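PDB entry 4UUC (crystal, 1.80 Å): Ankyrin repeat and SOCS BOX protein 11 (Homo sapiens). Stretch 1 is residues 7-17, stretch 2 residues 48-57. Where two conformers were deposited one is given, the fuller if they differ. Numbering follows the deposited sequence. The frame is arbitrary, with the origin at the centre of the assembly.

Stretch 1, residues 7-17: PLHEAAAQGRL
Stretch 2, residues 48-57: GHVACAKALL

Residues 7-14 form a helix that ends at Gly15, and residues 50-57 form a second helix that continues beyond the stretch. Their axes approach to 9.4 Å with 142° between the N-to-C directions, closer to antiparallel than to perpendicular. The register is set at the end of the first helix and the start of the second: Gly15 CA lies 5.4 Å from His49 CA, and Leu17 CA lies 5.5 Å from Cys52 CA. Together the stretches bury 430 Å².

In the first helix phi/psi stay near -62/-42 until Gln14 (-82/-16). Regular bonds such as Ala12 N to Leu8 O (2.9 Å) and Gln14 N to Glu10 O (3.0 Å) hold it. Gly15 then turns to 75/35, and Arg16 (-94/81) occupies the N-cap position before the helix that begins at Leu17. Arg16 N donates back to Ala11 O at 3.0 Å. The second stretch has a similar turn: Gly48 (73/29) closes a Schellman motif, His49 (-97/89) is the N-cap residue, and Ala53 N bonds to His49 O at 3.0 Å in the first turn of the helix.

His49 is the polar centre of the contact. Its CA-to-CB bond points toward the first stretch, and chi1 -53° (m) with chi2 -51° carries the ring to the carbonyl end of helix 7-14. There NE2 donates a weak hydrogen bond to Ala13 O, 3.0 Å long but with an N-H...O angle of only 132°. Ala12 O lies near the ring plane as well, 3.1 Å from His49 CD2, so the edge of the ring meets two carbonyl oxygens. One face is covered by Gly15, whose CA sits 3.4 Å from the ring centroid and 10° off the normal, a CH-pi contact. Gly15 N is 3.4 Å from His49 NE2, but the angle is too poor for a hydrogen bond. An ideal CB on Gly15 would fall 2.5 Å from His49 ND1, a clash; positive phi independently favours glycine here.

Cys52, one helical turn further on, also points toward the first stretch. With chi1 -71° (m), its SG packs against backbone, 4.0 Å from Gly15 C and 3.7 Å from Leu17 CA. Leu17 (t, p; -175°, 63°) starts sideways, but its end comes nearer: CD2 reaches Ala51 CB at 3.7 Å, while CD1 lies 4.0 Å from Cys52 SG and 4.5 Å from Ala55 CB. Leu17 CD1 also lies 3.6 Å from Ala51 C, so both methyls of Leu17 lie close to Ala51.

Farther along, Leu56 points toward the first helix in the m, t rotamer (-71°, 163°), which places CD1 4.3 Å from Ala12 CB and CD2 3.9 Å from Leu8 CD2. Leu8 (t, p; -172°, 65°) leaves its helix sideways and brings its end closer to meet that methyl. The Ala12 CA-to-CB bond likewise points sideways to the second stretch.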

# COMPACT_ATOMS: atom_id res chain seq x y z
N PRO A 7 11.76 -18.91 19.58
CA PRO A 7 11.63 -17.82 20.55
C PRO A 7 11.95 -16.44 19.95
O PRO A 7 11.30 -15.46 20.31
CB PRO A 7 12.64 -18.20 21.63
CG PRO A 7 12.66 -19.70 21.59
CD PRO A 7 12.50 -20.06 20.13
N LEU A 8 12.93 -16.37 19.06
CA LEU A 8 13.27 -15.10 18.41
C LEU A 8 12.09 -14.57 17.60
O LEU A 8 11.80 -13.37 17.63
CB LEU A 8 14.50 -15.26 17.52
CG LEU A 8 15.06 -13.96 16.94
CD1 LEU A 8 15.61 -13.05 18.04
CD2 LEU A 8 16.14 -14.24 15.91
N HIS A 9 11.41 -15.45 16.87
CA HIS A 9 10.22 -15.07 16.10
C HIS A 9 9.18 -14.43 17.01
O HIS A 9 8.57 -13.41 16.67
CB HIS A 9 9.59 -16.28 15.40
CG HIS A 9 10.28 -16.71 14.14
ND1 HIS A 9 11.40 -17.50 14.14
CD2 HIS A 9 9.97 -16.48 12.84
CE1 HIS A 9 11.77 -17.73 12.89
NE2 HIS A 9 10.92 -17.12 12.08
N GLU A 10 8.98 -15.04 18.17
CA GLU A 10 7.97 -14.59 19.12
C GLU A 10 8.36 -13.26 19.76
O GLU A 10 7.51 -12.38 19.91
CB GLU A 10 7.75 -15.66 20.20
CG GLU A 10 6.76 -15.26 21.30
CD GLU A 10 5.35 -15.03 20.79
OE1 GLU A 10 5.03 -15.45 19.65
OE2 GLU A 10 4.54 -14.43 21.53
N ALA A 11 9.62 -13.12 20.14
CA ALA A 11 10.09 -11.85 20.70
C ALA A 11 9.91 -10.74 19.67
O ALA A 11 9.45 -9.64 19.99
CB ALA A 11 11.54 -11.95 21.13
N ALA A 12 10.24 -11.05 18.42
CA ALA A 12 10.11 -10.08 17.34
C ALA A 12 8.65 -9.70 17.09
O ALA A 12 8.33 -8.53 16.87
CB ALA A 12 10.73 -10.62 16.06
N ALA A 13 7.77 -10.69 17.11
CA ALA A 13 6.35 -10.45 16.85
C ALA A 13 5.73 -9.56 17.93
O ALA A 13 4.89 -8.70 17.63
CB ALA A 13 5.60 -11.77 16.77
N GLN A 14 6.16 -9.76 19.17
CA GLN A 14 5.61 -9.03 20.31
C GLN A 14 6.23 -7.65 20.51
O GLN A 14 5.69 -6.83 21.24
CB GLN A 14 5.80 -9.84 21.60
CG GLN A 14 5.04 -11.15 21.65
CD GLN A 14 3.55 -10.96 21.74
OE1 GLN A 14 3.07 -10.02 22.38
NE2 GLN A 14 2.80 -11.85 21.11
N GLY A 15 7.37 -7.41 19.87
CA GLY A 15 8.08 -6.16 20.05
C GLY A 15 8.79 -6.12 21.40
O GLY A 15 8.88 -5.07 22.04
N ARG A 16 9.28 -7.28 21.83
CA ARG A 16 10.01 -7.38 23.09
C ARG A 16 11.50 -7.25 22.84
O ARG A 16 12.22 -8.25 22.77
CB ARG A 16 9.69 -8.70 23.79
CG ARG A 16 8.22 -8.85 24.19
CD ARG A 16 8.05 -9.05 25.68
NE ARG A 16 6.76 -9.63 26.00
CZ ARG A 16 6.42 -10.12 27.19
NH1 ARG A 16 7.29 -10.10 28.20
NH2 ARG A 16 5.22 -10.64 27.38
N LEU A 17 11.96 -6.01 22.69
CA LEU A 17 13.34 -5.72 22.30
C LEU A 17 14.40 -6.35 23.21
O LEU A 17 15.39 -6.90 22.71
CB LEU A 17 13.54 -4.20 22.25
CG LEU A 17 14.91 -3.73 21.75
CD1 LEU A 17 15.15 -4.17 20.31
CD2 LEU A 17 15.04 -2.24 21.88
N GLY A 48 5.29 -3.78 13.28
CA GLY A 48 5.71 -2.39 13.29
C GLY A 48 6.77 -2.08 14.33
O GLY A 48 6.86 -0.95 14.82
N HIS A 49 7.60 -3.07 14.66
CA HIS A 49 8.57 -2.93 15.74
C HIS A 49 9.96 -2.56 15.20
O HIS A 49 10.78 -3.43 14.92
CB HIS A 49 8.63 -4.22 16.56
CG HIS A 49 7.29 -4.68 17.06
ND1 HIS A 49 6.43 -3.85 17.75
CD2 HIS A 49 6.66 -5.87 16.96
CE1 HIS A 49 5.33 -4.51 18.06
NE2 HIS A 49 5.45 -5.75 17.59
N VAL A 50 10.21 -1.26 15.07
CA VAL A 50 11.40 -0.79 14.37
C VAL A 50 12.71 -1.13 15.10
O VAL A 50 13.71 -1.44 14.45
CB VAL A 50 11.33 0.75 14.14
CG1 VAL A 50 11.34 1.51 15.47
CG2 VAL A 50 12.47 1.22 13.24
N ALA A 51 12.72 -1.07 16.43
CA ALA A 51 13.94 -1.34 17.19
C ALA A 51 14.33 -2.81 17.03
O ALA A 51 15.51 -3.13 16.83
CB ALA A 51 13.76 -0.98 18.66
N CYS A 52 13.34 -3.70 17.10
CA CYS A 52 13.59 -5.12 16.88
C CYS A 52 14.07 -5.37 15.45
O CYS A 52 15.01 -6.13 15.22
CB CYS A 52 12.32 -5.94 17.16
SG CYS A 52 11.88 -6.06 18.91
N ALA A 53 13.41 -4.72 14.48
CA ALA A 53 13.81 -4.87 13.08
C ALA A 53 15.27 -4.45 12.88
O ALA A 53 16.03 -5.17 12.25
CB ALA A 53 12.89 -4.04 12.18
N LYS A 54 15.65 -3.31 13.45
CA LYS A 54 17.01 -2.80 13.26
C LYS A 54 18.04 -3.71 13.91
O LYS A 54 19.11 -3.94 13.35
CB LYS A 54 17.16 -1.39 13.81
CG LYS A 54 18.51 -0.76 13.47
CD LYS A 54 18.61 0.68 13.94
CE LYS A 54 19.93 1.30 13.50
NZ LYS A 54 20.07 2.71 13.95
N ALA A 55 17.73 -4.23 15.10
CA ALA A 55 18.62 -5.14 15.80
C ALA A 55 18.85 -6.41 14.98
O ALA A 55 19.96 -6.93 14.92
CB ALA A 55 18.07 -5.48 17.17
N LEU A 56 17.79 -6.89 14.33
CA LEU A 56 17.89 -8.06 13.48
C LEU A 56 18.73 -7.75 12.24
O LEU A 56 19.58 -8.55 11.84
CB LEU A 56 16.50 -8.56 13.08
CG LEU A 56 15.68 -9.20 14.21
CD1 LEU A 56 14.20 -9.27 13.83
CD2 LEU A 56 16.20 -10.59 14.53
N LEU A 57 18.50 -6.58 11.65
CA LEU A 57 19.24 -6.15 10.46
C LEU A 57 20.73 -5.97 10.77
O LEU A 57 21.59 -6.31 9.96
CB LEU A 57 18.66 -4.86 9.90
CG LEU A 57 17.31 -5.04 9.19
CD1 LEU A 57 16.61 -3.71 9.00
CD2 LEU A 57 17.50 -5.75 7.85